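Local atomic coordinates of tyrosine aminotransferase (PDB entry 4IX8), a protein that probably catalyses the pyridoxal phosphate-dependent transfer of the amino group of L-tyrosine to 2-oxoglutarate. Residues Tyr354-Leu357 and Leu358-Asp361; Tyr394-Leu397 and Leu398-Asn402; Val146-Ala149 and Ile150-Leu154; Thr340-Ile343 and Val344-Glu348. All blocks are in the same frame, centred on the assembly; numbering follows the deposited sequence.

Contact 1: Tyr354-Leu357 and Leu358-Asp361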
ATOM      1  N   TYR A 354      26.713  16.917  14.292  1.00 48.78           N
ATOM      2  CA  TYR A 354      27.005  15.647  14.972  1.00 53.96           C
ATOM      3  C   TYR A 354      28.511  15.456  15.157  1.00 49.74           C
ATOM      4  O   TYR A 354      28.957  14.841  16.129  1.00 50.06           O
ATOM      5  CB  TYR A 354      26.418  14.474  14.209  1.00 45.92           C
ATOM      6  CG  TYR A 354      24.918  14.353  14.454  1.00 53.09           C
ATOM      7  CD1 TYR A 354      24.416  14.010  15.701  1.00 45.49           C
ATOM      8  CD2 TYR A 354      24.009  14.649  13.443  1.00 43.86           C
ATOM      9  CE1 TYR A 354      23.033  13.923  15.918  1.00 44.81           C
ATOM     10  CE2 TYR A 354      22.629  14.575  13.653  1.00 47.30           C
ATOM     11  CZ  TYR A 354      22.150  14.221  14.889  1.00 45.44           C
ATOM     12  OH  TYR A 354      20.786  14.129  15.080  1.00 43.12           O
ATOM     13  N   ALA A 355      29.276  16.043  14.243  1.00 50.40           N
ATOM     14  CA  ALA A 355      30.724  15.933  14.279  1.00 56.25           C
ATOM     15  C   ALA A 355      31.220  16.500  15.596  1.00 53.33           C
ATOM     16  O   ALA A 355      32.222  16.035  16.117  1.00 59.12           O
ATOM     17  CB  ALA A 355      31.359  16.666  13.098  1.00 51.47           C
ATOM     18  N   ARG A 356      30.487  17.448  16.165  1.00 54.24           N
ATOM     19  CA  ARG A 356      30.899  18.043  17.431  1.00 68.70           C
ATOM     20  C   ARG A 356      31.005  16.996  18.529  1.00 56.73           C
ATOM     21  O   ARG A 356      31.807  17.161  19.439  1.00 58.74           O
ATOM     22  CB  ARG A 356      29.935  19.151  17.888  1.00 57.48           C
ATOM     23  CG  ARG A 356      29.969  20.444  17.056  1.00 75.11           C
ATOM     24  CD  ARG A 356      29.007  21.561  17.655  1.00 73.90           C
ATOM     25  NE  ARG A 356      28.887  21.385  19.107  1.00 60.68           N
ATOM     26  CZ  ARG A 356      27.752  21.401  19.792  1.00 60.58           C
ATOM     27  NH1 ARG A 356      26.602  21.676  19.203  1.00 59.37           N
ATOM     28  NH2 ARG A 356      27.778  21.167  21.092  1.00 62.39           N
ATOM     29  N   LEU A 357      30.253  15.909  18.419  1.00 54.74           N
ATOM     30  CA  LEU A 357      30.320  14.829  19.409  1.00 54.84           C
ATOM     31  C   LEU A 357      31.711  14.180  19.492  1.00 60.40           C
ATOM     32  O   LEU A 357      32.087  13.652  20.540  1.00 57.65           O
ATOM     33  CB  LEU A 357      29.298  13.732  19.092  1.00 52.47           C
ATOM     34  CG  LEU A 357      27.824  14.079  19.347  1.00 51.90           C
ATOM     35  CD1 LEU A 357      26.961  13.060  18.723  1.00 51.55           C
ATOM     36  CD2 LEU A 357      27.502  14.203  20.852  1.00 56.38           C
ATOM     37  N   LEU A 358      32.480  14.265  18.407  1.00 57.88           N
ATOM     38  CA  LEU A 358      33.811  13.662  18.343  1.00 55.93           C
ATOM     39  C   LEU A 358      34.883  14.523  19.034  1.00 66.02           C
ATOM     40  O   LEU A 358      35.978  14.034  19.328  1.00 63.47           O
ATOM     41  CB  LEU A 358      34.199  13.450  16.886  1.00 54.57           C
ATOM     42  CG  LEU A 358      33.249  12.562  16.085  1.00 56.08           C
ATOM     43  CD1 LEU A 358      33.634  12.525  14.614  1.00 59.86           C
ATOM     44  CD2 LEU A 358      33.228  11.151  16.645  1.00 51.15           C
ATOM     45  N   GLU A 359      34.570  15.791  19.313  1.00 60.04           N
ATOM     46  CA  GLU A 359      35.548  16.673  19.927  1.00 62.85           C
ATOM     47  C   GLU A 359      35.687  16.420  21.432  1.00 64.65           C
ATOM     48  O   GLU A 359      36.643  16.865  22.031  1.00 67.09           O
ATOM     49  CB  GLU A 359      35.186  18.142  19.668  1.00 66.76           C
ATOM     50  CG  GLU A 359      35.179  18.512  18.194  1.00 68.66           C
ATOM     51  CD  GLU A 359      34.578  19.894  17.911  1.00 71.64           C
ATOM     52  OE1 GLU A 359      34.316  20.678  18.845  1.00 70.87           O
ATOM     53  OE2 GLU A 359      34.351  20.196  16.725  1.00 81.81           O
ATOM     54  N   HIS A 360      34.737  15.704  22.028  1.00 65.96           N
ATOM     55  CA  HIS A 360      34.774  15.372  23.459  1.00 65.32           C
ATOM     56  C   HIS A 360      35.065  13.888  23.633  1.00 66.58           C
ATOM     57  O   HIS A 360      34.667  13.067  22.797  1.00 62.00           O
ATOM     58  CB  HIS A 360      33.440  15.681  24.137  1.00 74.66           C
ATOM     59  CG  HIS A 360      33.058  17.126  24.118  1.00 74.35           C
ATOM     60  ND1 HIS A 360      32.394  17.715  23.054  1.00 70.84           N
ATOM     61  CD2 HIS A 360      33.209  18.097  25.047  1.00 68.91           C
ATOM     62  CE1 HIS A 360      32.186  18.990  23.323  1.00 66.30           C
ATOM     63  NE2 HIS A 360      32.668  19.245  24.526  1.00 68.86           N
ATOM     64  N   ASP A 361      35.696  13.533  24.741  1.00 66.51           N
ATOM     65  CA  ASP A 361      36.038  12.141  24.978  1.00 77.35           C
ATOM     66  C   ASP A 361      34.896  11.415  25.696  1.00 65.18           C
ATOM     67  O   ASP A 361      35.000  11.098  26.878  1.00 66.98           O
ATOM     68  CB  ASP A 361      37.340  12.082  25.778  1.00 68.82           C
ATOM     69  CG  ASP A 361      37.855  10.683  25.945  1.00 68.55           C
ATOM     70  OD1 ASP A 361      37.856   9.919  24.971  1.00 66.37           O
ATOM     71  OD2 ASP A 361      38.274  10.345  27.063  1.00 83.01           O
TER
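Leu358 turns back on Ala355, and Glu359 on Arg356, through a shared first torsion that sets CG on the backbone-nitrogen side (chi1 -59° and -62°). In Leu358 this brings CG to 3.6 Å from Ala355 O. One residue on, Glu359 repeats the pattern: its CG lies 3.8 Å from Arg356 O, and its extended chain then runs back past the Arg356 CA.

The same two carbonyls take backbone hydrogen bonds, Leu358 N to Ala355 O at 2.9 Å and Glu359 N to Arg356 O at 3.1 Å. With the preceding bond from Leu357 N to Tyr354 O, three successive links span three residues, the pattern of 3-10 turns. The His360 ring turns an edge to Arg356 O, but its ND1 stays 3.7 Å from that oxygen, makes no bond with it and has no other partner in the model. Arg356 and Glu359 carry opposite charges without meeting, since Arg356 NE and Glu359 OE1 are 5.5 Å apart; the guanidinium group instead forms a salt bridge with Asp433.

Helix 425-442, which carries Asp433, also receives Leu357 on Ile435 and His360 on Ile436, while Tyr354 OH bonds to Thr420 O of strand 416-420 and the chain leads on to strand 364-365.

Contact 2: Tyr394-Leu397 and Leu398-Asn402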
ATOM      1  N   TYR A 394      19.456   4.590  25.124  1.00 47.82           N
ATOM      2  CA  TYR A 394      18.310   5.238  24.492  1.00 48.68           C
ATOM      3  C   TYR A 394      17.300   5.628  25.575  1.00 50.07           C
ATOM      4  O   TYR A 394      16.830   6.776  25.608  1.00 49.21           O
ATOM      5  CB  TYR A 394      17.689   4.304  23.398  1.00 50.39           C
ATOM      6  CG  TYR A 394      16.177   4.444  23.243  1.00 54.49           C
ATOM      7  CD1 TYR A 394      15.620   5.454  22.468  1.00 54.36           C
ATOM      8  CD2 TYR A 394      15.306   3.548  23.866  1.00 56.38           C
ATOM      9  CE1 TYR A 394      14.234   5.594  22.357  1.00 55.66           C
ATOM     10  CE2 TYR A 394      13.917   3.676  23.750  1.00 53.88           C
ATOM     11  CZ  TYR A 394      13.391   4.695  22.994  1.00 54.04           C
ATOM     12  OH  TYR A 394      12.024   4.841  22.886  1.00 61.27           O
ATOM     13  N   GLU A 395      17.050   4.700  26.503  1.00 57.25           N
ATOM     14  CA  GLU A 395      16.046   4.888  27.549  1.00 51.16           C
ATOM     15  C   GLU A 395      16.445   5.978  28.486  1.00 59.15           C
ATOM     16  O   GLU A 395      15.659   6.889  28.743  1.00 67.43           O
ATOM     17  CB  GLU A 395      15.833   3.597  28.346  1.00 63.18           C
ATOM     18  CG  GLU A 395      14.893   2.593  27.666  1.00 62.38           C
ATOM     19  CD  GLU A 395      15.079   1.162  28.144  1.00 64.63           C
ATOM     20  OE1 GLU A 395      16.066   0.880  28.842  1.00 67.51           O
ATOM     21  OE2 GLU A 395      14.243   0.306  27.801  1.00 70.73           O
ATOM     22  N   LYS A 396      17.691   5.916  28.943  1.00 58.21           N
ATOM     23  CA  LYS A 396      18.169   6.842  29.956  1.00 65.84           C
ATOM     24  C   LYS A 396      18.334   8.249  29.389  1.00 59.49           C
ATOM     25  O   LYS A 396      18.052   9.238  30.070  1.00 60.61           O
ATOM     26  CB  LYS A 396      19.503   6.356  30.526  1.00 68.68           C
ATOM     27  CG  LYS A 396      19.475   4.968  31.140  1.00 64.48           C
ATOM     28  CD  LYS A 396      19.337   5.037  32.653  1.00 69.09           C
ATOM     29  CE  LYS A 396      19.648   3.703  33.315  1.00 67.21           C
ATOM     30  NZ  LYS A 396      21.089   3.630  33.724  1.00 74.39           N
ATOM     31  N   LEU A 397      18.766   8.325  28.131  1.00 56.82           N
ATOM     32  CA  LEU A 397      18.926   9.614  27.473  1.00 65.52           C
ATOM     33  C   LEU A 397      17.574  10.319  27.397  1.00 63.54           C
ATOM     34  O   LEU A 397      17.457  11.505  27.722  1.00 63.33           O
ATOM     35  CB  LEU A 397      19.510   9.452  26.063  1.00 56.29           C
ATOM     36  CG  LEU A 397      19.458  10.748  25.236  1.00 55.68           C
ATOM     37  CD1 LEU A 397      20.277  11.852  25.917  1.00 54.69           C
ATOM     38  CD2 LEU A 397      19.928  10.518  23.818  1.00 53.57           C
ATOM     39  N   LEU A 398      16.559   9.545  27.019  1.00 64.09           N
ATOM     40  CA  LEU A 398      15.206  10.044  26.850  1.00 62.90           C
ATOM     41  C   LEU A 398      14.622  10.456  28.192  1.00 63.71           C
ATOM     42  O   LEU A 398      14.069  11.556  28.348  1.00 61.35           O
ATOM     43  CB  LEU A 398      14.341   8.963  26.200  1.00 58.25           C
ATOM     44  CG  LEU A 398      12.839   9.229  26.094  1.00 55.01           C
ATOM     45  CD1 LEU A 398      12.543  10.304  25.055  1.00 54.97           C
ATOM     46  CD2 LEU A 398      12.139   7.935  25.747  1.00 49.75           C
ATOM     47  N   ASP A 399      14.850   9.619  29.193  1.00 63.65           N
ATOM     48  CA  ASP A 399      14.292   9.869  30.501  1.00 66.49           C
ATOM     49  C   ASP A 399      14.936  11.072  31.148  1.00 69.62           C
ATOM     50  O   ASP A 399      14.257  11.822  31.834  1.00 86.09           O
ATOM     51  CB  ASP A 399      14.464   8.638  31.391  1.00 65.63           C
ATOM     52  CG  ASP A 399      13.841   8.821  32.744  1.00 74.76           C
ATOM     53  OD1 ASP A 399      12.638   9.144  32.805  1.00 86.04           O
ATOM     54  OD2 ASP A 399      14.556   8.663  33.748  1.00 71.56           O
ATOM     55  N   GLU A 400      16.225  11.286  30.911  1.00 69.14           N
ATOM     56  CA  GLU A 400      16.960  12.351  31.605  1.00 72.99           C
ATOM     57  C   GLU A 400      17.036  13.672  30.838  1.00 64.10           C
ATOM     58  O   GLU A 400      17.055  14.712  31.439  1.00 66.27           O
ATOM     59  CB  GLU A 400      18.366  11.872  31.910  1.00 73.79           C
ATOM     60  CG  GLU A 400      18.405  10.692  32.841  1.00 75.90           C
ATOM     61  CD  GLU A 400      19.824  10.241  33.120  1.00 78.40           C
ATOM     62  OE1 GLU A 400      20.745  11.088  33.033  1.00 76.80           O
ATOM     63  OE2 GLU A 400      20.018   9.043  33.423  1.00 78.16           O
ATOM     64  N   GLU A 401      17.063  13.615  29.507  1.00 69.10           N
ATOM     65  CA  GLU A 401      17.285  14.803  28.681  1.00 65.41           C
ATOM     66  C   GLU A 401      16.182  15.024  27.637  1.00 65.14           C
ATOM     67  O   GLU A 401      16.219  16.001  26.896  1.00 73.09           O
ATOM     68  CB  GLU A 401      18.638  14.694  27.984  1.00 68.73           C
ATOM     69  CG  GLU A 401      19.822  14.534  28.930  1.00 69.64           C
ATOM     70  CD  GLU A 401      20.182  15.819  29.599  1.00 68.52           C
ATOM     71  OE1 GLU A 401      19.932  16.880  28.993  1.00 66.12           O
ATOM     72  OE2 GLU A 401      20.711  15.771  30.731  1.00 82.41           O
ATOM     73  N   ASN A 402      15.205  14.126  27.593  1.00 58.20           N
ATOM     74  CA  ASN A 402      14.062  14.235  26.685  1.00 56.63           C
ATOM     75  C   ASN A 402      14.544  14.401  25.252  1.00 58.76           C
ATOM     76  O   ASN A 402      13.961  15.147  24.458  1.00 60.21           O
ATOM     77  CB  ASN A 402      13.151  15.412  27.090  1.00 58.40           C
ATOM     78  CG  ASN A 402      11.706  15.272  26.569  1.00 62.70           C
ATOM     79  OD1 ASN A 402      11.343  14.294  25.904  1.00 55.85           O
ATOM     80  ND2 ASN A 402      10.877  16.273  26.877  1.00 68.15           N
TER
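The Tyr394 ring meets Leu398 obliquely: methyl CD2 of Leu398 approaches the phenol end, 4.2 Å from the Tyr394 OH and 4.4 Å from its CZ. Further along the helix, the carboxylate of Glu400 lies beside the aliphatic part of Lys396, the two chains pointing the same way, with Glu400 OE2 4.0 Å from Lys396 CB. Their charged ends do not meet: Lys396 NZ forms a salt bridge with Asp386, and Glu400 OE1 forms one with Arg441. Glu401 shares Arg441 through OE2, and the positive charge of that arginine would be expected to offset the repulsion between the two carboxylates.

Leu397 and Glu401 cross at about a right angle. CG anti to the backbone nitrogen (chi1 169°) leads the Leu397 branch toward the following turn, where its CD1 lies 3.9 Å from Glu401 CB. Beneath these side chains run four i to i+4 backbone bonds, exemplified by Glu401 N to Leu397 O at 2.8 Å.

Asn402 N still bonds to Leu398 O, at 2.9 Å, but the residue itself has left helical geometry with a positive phi of 54°. Its amide joins Asn69 and the Lys67 carbonyl, and its backbone pairs with Leu70. This is a helix C terminus followed by an asparagine in left-handed conformation, here the turn from helix 390-401 into strand 403-407 of the five-stranded sheet.

Contact 3: Val146-Ala149 and Ile150-Leu154; sequences VSQA and IVLAL
Ile150, Ala149 and Gln148, three consecutive residues, carry most of this contact, and each uses a different means to pack against the adjoining turn. Ile150 places CG1 beside its backbone nitrogen (chi1 -70°), which lays that branch along the previous turn: CG1 lies 3.4 Å from Val146 O, and the terminal CD1 reaches Val146 CG1 at 4.2 Å. Its backbone nitrogen is held by the same carbonyl, at 2.8 Å from Val146 O, and makes a second, weak bond to Ser147 O.

Ala149, with a methyl as its whole side chain, works mainly through its carbonyl. Ala153 N donates to Ala149 O at 2.9 Å, and the Ala153 methyl carbon sits close to the same oxygen. On this side the helix packs on the sheet, Ala149 against Leu277 and Thr143, and Ala153 against Leu275.

Gln148 stretches its chain across Leu152. The amide carbon CD is 3.8 Å from Leu152 CD1, so the flat end of the glutamine rests against a methyl, while OE1 accepts a bond from Ser144 N. A backbone bond joins Leu152 N to Gln148 O at 2.8 Å. On this flank Ile317 of the second subunit packs against Ser147 and Gln148.

At the start of the helix, Val146 N and Ser147 OG bond to phosphate oxygens of the pyridoxal phosphate-modified lysine at position 282: a helix N terminus that receives the cofactor phosphate, as in fold-type I enzymes.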
ATOM      1  N   VAL A 146       8.005   2.643  -1.920  1.00 25.60           N
ATOM      2  CA  VAL A 146       8.993   1.585  -2.040  1.00 24.83           C
ATOM      3  C   VAL A 146       8.607   0.426  -1.139  1.00 24.21           C
ATOM      4  O   VAL A 146       8.985  -0.712  -1.381  1.00 27.46           O
ATOM      5  CB  VAL A 146      10.392   2.117  -1.711  1.00 24.93           C
ATOM      6  CG1 VAL A 146      11.424   1.059  -1.675  1.00 24.28           C
ATOM      7  CG2 VAL A 146      10.774   3.135  -2.722  1.00 26.83           C
ATOM      8  N   SER A 147       7.878   0.710  -0.069  1.00 25.86           N
ATOM      9  CA  SER A 147       7.431  -0.365   0.811  1.00 30.48           C
ATOM     10  C   SER A 147       6.654  -1.415   0.032  1.00 34.98           C
ATOM     11  O   SER A 147       6.905  -2.592   0.191  1.00 33.36           O
ATOM     12  CB  SER A 147       6.596   0.193   1.957  1.00 34.37           C
ATOM     13  OG  SER A 147       7.408   1.022   2.801  1.00 32.13           O
ATOM     14  N   GLN A 148       5.755  -1.020  -0.861  1.00 32.12           N
ATOM     15  CA  GLN A 148       5.083  -2.052  -1.655  1.00 28.48           C
ATOM     16  C   GLN A 148       6.073  -2.701  -2.624  1.00 27.12           C
ATOM     17  O   GLN A 148       6.025  -3.920  -2.874  1.00 26.22           O
ATOM     18  CB  GLN A 148       3.894  -1.498  -2.464  1.00 30.02           C
ATOM     19  CG  GLN A 148       3.003  -2.670  -2.991  1.00 29.62           C
ATOM     20  CD  GLN A 148       2.182  -2.346  -4.227  1.00 27.76           C
ATOM     21  OE1 GLN A 148       2.370  -1.322  -4.882  1.00 29.83           O
ATOM     22  NE2 GLN A 148       1.247  -3.212  -4.532  1.00 34.30           N
ATOM     23  N   ALA A 149       6.992  -1.896  -3.164  1.00 26.87           N
ATOM     24  CA  ALA A 149       7.965  -2.450  -4.097  1.00 29.43           C
ATOM     25  C   ALA A 149       8.748  -3.571  -3.430  1.00 32.89           C
ATOM     26  O   ALA A 149       9.056  -4.586  -4.075  1.00 31.82           O
ATOM     27  CB  ALA A 149       8.900  -1.396  -4.589  1.00 25.37           C
ATOM     28  N   ILE A 150       8.991  -3.427  -2.134  1.00 22.57           N
ATOM     29  CA  ILE A 150       9.680  -4.463  -1.372  1.00 23.78           C
ATOM     30  C   ILE A 150       8.820  -5.695  -1.219  1.00 23.07           C
ATOM     31  O   ILE A 150       9.287  -6.792  -1.381  1.00 21.48           O
ATOM     32  CB  ILE A 150      10.076  -3.954  -0.013  1.00 24.27           C
ATOM     33  CG1 ILE A 150      11.211  -2.929  -0.190  1.00 23.86           C
ATOM     34  CG2 ILE A 150      10.555  -5.104   0.886  1.00 22.92           C
ATOM     35  CD1 ILE A 150      11.573  -2.104   1.098  1.00 26.86           C
ATOM     36  N   VAL A 151       7.551  -5.510  -0.879  1.00 31.50           N
ATOM     37  CA  VAL A 151       6.629  -6.634  -0.814  1.00 26.16           C
ATOM     38  C   VAL A 151       6.589  -7.393  -2.122  1.00 24.79           C
ATOM     39  O   VAL A 151       6.714  -8.612  -2.137  1.00 27.76           O
ATOM     40  CB  VAL A 151       5.207  -6.167  -0.479  1.00 32.27           C
ATOM     41  CG1 VAL A 151       4.189  -7.346  -0.622  1.00 24.42           C
ATOM     42  CG2 VAL A 151       5.192  -5.603   0.923  1.00 25.06           C
ATOM     43  N   LEU A 152       6.374  -6.672  -3.222  1.00 27.63           N
ATOM     44  CA  LEU A 152       6.236  -7.319  -4.522  1.00 22.51           C
ATOM     45  C   LEU A 152       7.514  -8.040  -4.915  1.00 26.61           C
ATOM     46  O   LEU A 152       7.484  -9.157  -5.397  1.00 25.51           O
ATOM     47  CB  LEU A 152       5.896  -6.285  -5.589  1.00 25.62           C
ATOM     48  CG  LEU A 152       4.537  -5.659  -5.435  1.00 30.98           C
ATOM     49  CD1 LEU A 152       4.453  -4.457  -6.338  1.00 34.69           C
ATOM     50  CD2 LEU A 152       3.411  -6.654  -5.725  1.00 24.04           C
ATOM     51  N   ALA A 153       8.657  -7.414  -4.693  1.00 21.96           N
ATOM     52  CA  ALA A 153       9.912  -8.041  -5.073  1.00 28.03           C
ATOM     53  C   ALA A 153      10.116  -9.368  -4.330  1.00 31.27           C
ATOM     54  O   ALA A 153      10.451 -10.392  -4.937  1.00 32.31           O
ATOM     55  CB  ALA A 153      11.087  -7.091  -4.818  1.00 21.79           C
ATOM     56  N   LEU A 154       9.932  -9.357  -3.016  1.00 27.96           N
ATOM     57  CA  LEU A 154      10.216 -10.550  -2.240  1.00 21.87           C
ATOM     58  C   LEU A 154       9.158 -11.631  -2.388  1.00 23.81           C
ATOM     59  O   LEU A 154       9.499 -12.792  -2.488  1.00 21.59           O
ATOM     60  CB  LEU A 154      10.354 -10.182  -0.781  1.00 25.56           C
ATOM     61  CG  LEU A 154      11.756  -9.839  -0.260  1.00 33.22           C
ATOM     62  CD1 LEU A 154      12.608  -9.142  -1.256  1.00 36.69           C
ATOM     63  CD2 LEU A 154      11.601  -8.942   0.966  1.00 27.87           C
TER

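Contact 4: Thr340-Ile343 and Val344-Glu348; sequences TEHI and VTQLE
Ile343 and Leu347 lie side by side on the packed face of the helix, pointing the same way, with Ile343 CG2 4.1 Å from Leu347 CD1. Each reaches inward, Ile343 to Val285 and Leu347 to Met373. Below them a backbone bond joins Leu347 N to Ile343 O at 3.0 Å. Next to this pair, Val344 CG2 sits 3.5 Å from Thr340 O and also approaches the Thr340 methyl.

These turns of helix 337-355 have an amphipathic character, with Ile343 and Leu347 buried and Glu341, His342 and Thr345 exposed. The helix is probably the long connecting helix that class I aminotransferases run between their large and small domains. Thr340 meets Tyr283, which directly follows the cofactor-bearing residue, whereas the chain beyond Leu347 runs on to the smaller sheet.

The more open side is held by polar contacts. Thr345 OG1 stands beside its own backbone nitrogen (chi1 -68°), and from there donates to Glu341 O at 2.9 Å. Thr345 N bonds to the same oxygen at 3.0 Å, from the other face of the carbonyl plane, so two donors grip a single acceptor. His342 and Gln346 make a looser pair. One ring face of His342 is met near its rim by Gln346 CG, 4.1 Å from His342 NE2; ring and amide planes are only 12° apart, but it is the methylene that does the touching. Bent at chi2, the Gln346 chain ends at OE1 in a weak hydrogen bond with Asn82.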
ATOM      1  N   THR A 340      17.146  20.193  -5.155  1.00 55.38           N
ATOM      2  CA  THR A 340      17.860  19.180  -4.407  1.00 55.61           C
ATOM      3  C   THR A 340      19.083  19.706  -3.657  1.00 60.07           C
ATOM      4  O   THR A 340      19.378  19.242  -2.560  1.00 57.92           O
ATOM      5  CB  THR A 340      18.317  18.042  -5.355  1.00 53.83           C
ATOM      6  OG1 THR A 340      17.161  17.373  -5.858  1.00 57.14           O
ATOM      7  CG2 THR A 340      19.163  17.024  -4.637  1.00 56.80           C
ATOM      8  N   GLU A 341      19.823  20.633  -4.255  1.00 64.29           N
ATOM      9  CA  GLU A 341      21.076  21.060  -3.647  1.00 65.84           C
ATOM     10  C   GLU A 341      20.752  21.831  -2.378  1.00 56.23           C
ATOM     11  O   GLU A 341      21.561  21.909  -1.451  1.00 58.62           O
ATOM     12  CB  GLU A 341      21.939  21.855  -4.630  1.00 74.23           C
ATOM     13  CG  GLU A 341      21.326  23.119  -5.144  1.00 80.36           C
ATOM     14  CD  GLU A 341      21.976  23.627  -6.436  1.00 81.40           C
ATOM     15  OE1 GLU A 341      22.488  22.794  -7.238  1.00 75.35           O
ATOM     16  OE2 GLU A 341      21.948  24.868  -6.643  1.00 80.31           O
ATOM     17  N   HIS A 342      19.551  22.377  -2.327  1.00 52.10           N
ATOM     18  CA  HIS A 342      19.079  22.982  -1.100  1.00 50.76           C
ATOM     19  C   HIS A 342      18.921  21.977   0.015  1.00 51.01           C
ATOM     20  O   HIS A 342      19.291  22.239   1.144  1.00 53.80           O
ATOM     21  CB  HIS A 342      17.748  23.658  -1.308  1.00 61.75           C
ATOM     22  CG  HIS A 342      17.124  24.116  -0.024  1.00 83.85           C
ATOM     23  ND1 HIS A 342      16.042  23.479   0.546  1.00 90.46           N
ATOM     24  CD2 HIS A 342      17.463  25.135   0.809  1.00 91.34           C
ATOM     25  CE1 HIS A 342      15.722  24.105   1.675  1.00 98.76           C
ATOM     26  NE2 HIS A 342      16.566  25.106   1.853  1.00 98.18           N
ATOM     27  N   ILE A 343      18.379  20.810  -0.303  1.00 49.63           N
ATOM     28  CA  ILE A 343      18.172  19.803   0.714  1.00 43.97           C
ATOM     29  C   ILE A 343      19.541  19.287   1.210  1.00 44.75           C
ATOM     30  O   ILE A 343      19.763  19.091   2.410  1.00 48.84           O
ATOM     31  CB  ILE A 343      17.318  18.663   0.150  1.00 48.54           C
ATOM     32  CG1 ILE A 343      15.909  19.191  -0.197  1.00 47.63           C
ATOM     33  CG2 ILE A 343      17.233  17.516   1.141  1.00 44.51           C
ATOM     34  CD1 ILE A 343      15.091  18.229  -1.097  1.00 44.81           C
ATOM     35  N   VAL A 344      20.452  19.078   0.265  1.00 47.22           N
ATOM     36  CA  VAL A 344      21.806  18.598   0.538  1.00 46.39           C
ATOM     37  C   VAL A 344      22.551  19.539   1.469  1.00 43.42           C
ATOM     38  O   VAL A 344      23.234  19.107   2.382  1.00 50.59           O
ATOM     39  CB  VAL A 344      22.603  18.446  -0.765  1.00 45.93           C
ATOM     40  CG1 VAL A 344      24.125  18.292  -0.497  1.00 50.62           C
ATOM     41  CG2 VAL A 344      22.066  17.264  -1.538  1.00 42.90           C
ATOM     42  N   THR A 345      22.425  20.828   1.209  1.00 47.78           N
ATOM     43  CA  THR A 345      23.076  21.846   2.016  1.00 49.02           C
ATOM     44  C   THR A 345      22.605  21.732   3.462  1.00 48.76           C
ATOM     45  O   THR A 345      23.399  21.809   4.388  1.00 50.55           O
ATOM     46  CB  THR A 345      22.754  23.257   1.456  1.00 56.38           C
ATOM     47  OG1 THR A 345      23.389  23.408   0.182  1.00 54.69           O
ATOM     48  CG2 THR A 345      23.196  24.381   2.405  1.00 50.32           C
ATOM     49  N   GLN A 346      21.308  21.511   3.641  1.00 45.94           N
ATOM     50  CA  GLN A 346      20.717  21.376   4.969  1.00 46.05           C
ATOM     51  C   GLN A 346      21.241  20.157   5.701  1.00 50.67           C
ATOM     52  O   GLN A 346      21.528  20.218   6.907  1.00 52.47           O
ATOM     53  CB  GLN A 346      19.207  21.244   4.855  1.00 52.37           C
ATOM     54  CG  GLN A 346      18.526  22.421   4.292  1.00 65.99           C
ATOM     55  CD  GLN A 346      18.255  23.394   5.368  1.00 72.37           C
ATOM     56  OE1 GLN A 346      17.420  23.152   6.258  1.00 68.82           O
ATOM     57  NE2 GLN A 346      18.984  24.496   5.336  1.00 81.35           N
ATOM     58  N   LEU A 347      21.421  19.073   4.943  1.00 42.80           N
ATOM     59  CA  LEU A 347      21.912  17.814   5.506  1.00 45.02           C
ATOM     60  C   LEU A 347      23.401  17.912   5.858  1.00 47.95           C
ATOM     61  O   LEU A 347      23.826  17.363   6.876  1.00 46.86           O
ATOM     62  CB  LEU A 347      21.701  16.666   4.527  1.00 40.01           C
ATOM     63  CG  LEU A 347      20.235  16.356   4.155  1.00 47.16           C
ATOM     64  CD1 LEU A 347      20.189  15.381   2.981  1.00 46.27           C
ATOM     65  CD2 LEU A 347      19.421  15.811   5.325  1.00 42.05           C
ATOM     66  N   GLU A 348      24.200  18.592   5.031  1.00 43.75           N
ATOM     67  CA  GLU A 348      25.618  18.753   5.341  1.00 44.96           C
ATOM     68  C   GLU A 348      25.762  19.532   6.665  1.00 47.20           C
ATOM     69  O   GLU A 348      26.543  19.180   7.520  1.00 51.50           O
ATOM     70  CB  GLU A 348      26.317  19.482   4.190  1.00 50.14           C
ATOM     71  CG  GLU A 348      26.547  18.595   2.982  1.00 50.97           C
ATOM     72  CD  GLU A 348      26.907  19.342   1.698  1.00 51.67           C
ATOM     73  OE1 GLU A 348      26.930  20.590   1.684  1.00 60.73           O
ATOM     74  OE2 GLU A 348      27.156  18.668   0.678  1.00 48.54           O
TER

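Overall arrangement
From the N terminus, contact 3 comes first, in helix 145-157 of the cofactor-binding part near the eight-stranded sheet. Nearly two hundred residues later, contacts 4 and 1 follow in series, the former within helix 337-355 and the latter where that helix gives way to a loop; their centres are 22 Å apart. Contact 2 closes helix 390-401 ahead of strand 403-407. Each closes a local turn, and none nests in or crosses another. Contacts 1 and 2 both touch helix 425-442; these two and contact 4 lie across the chain's centre from contact 3. Helix 337-355, used by contacts 4 and 1, runs from the neighbourhood of the cofactor-bearing residue toward the five-stranded sheet.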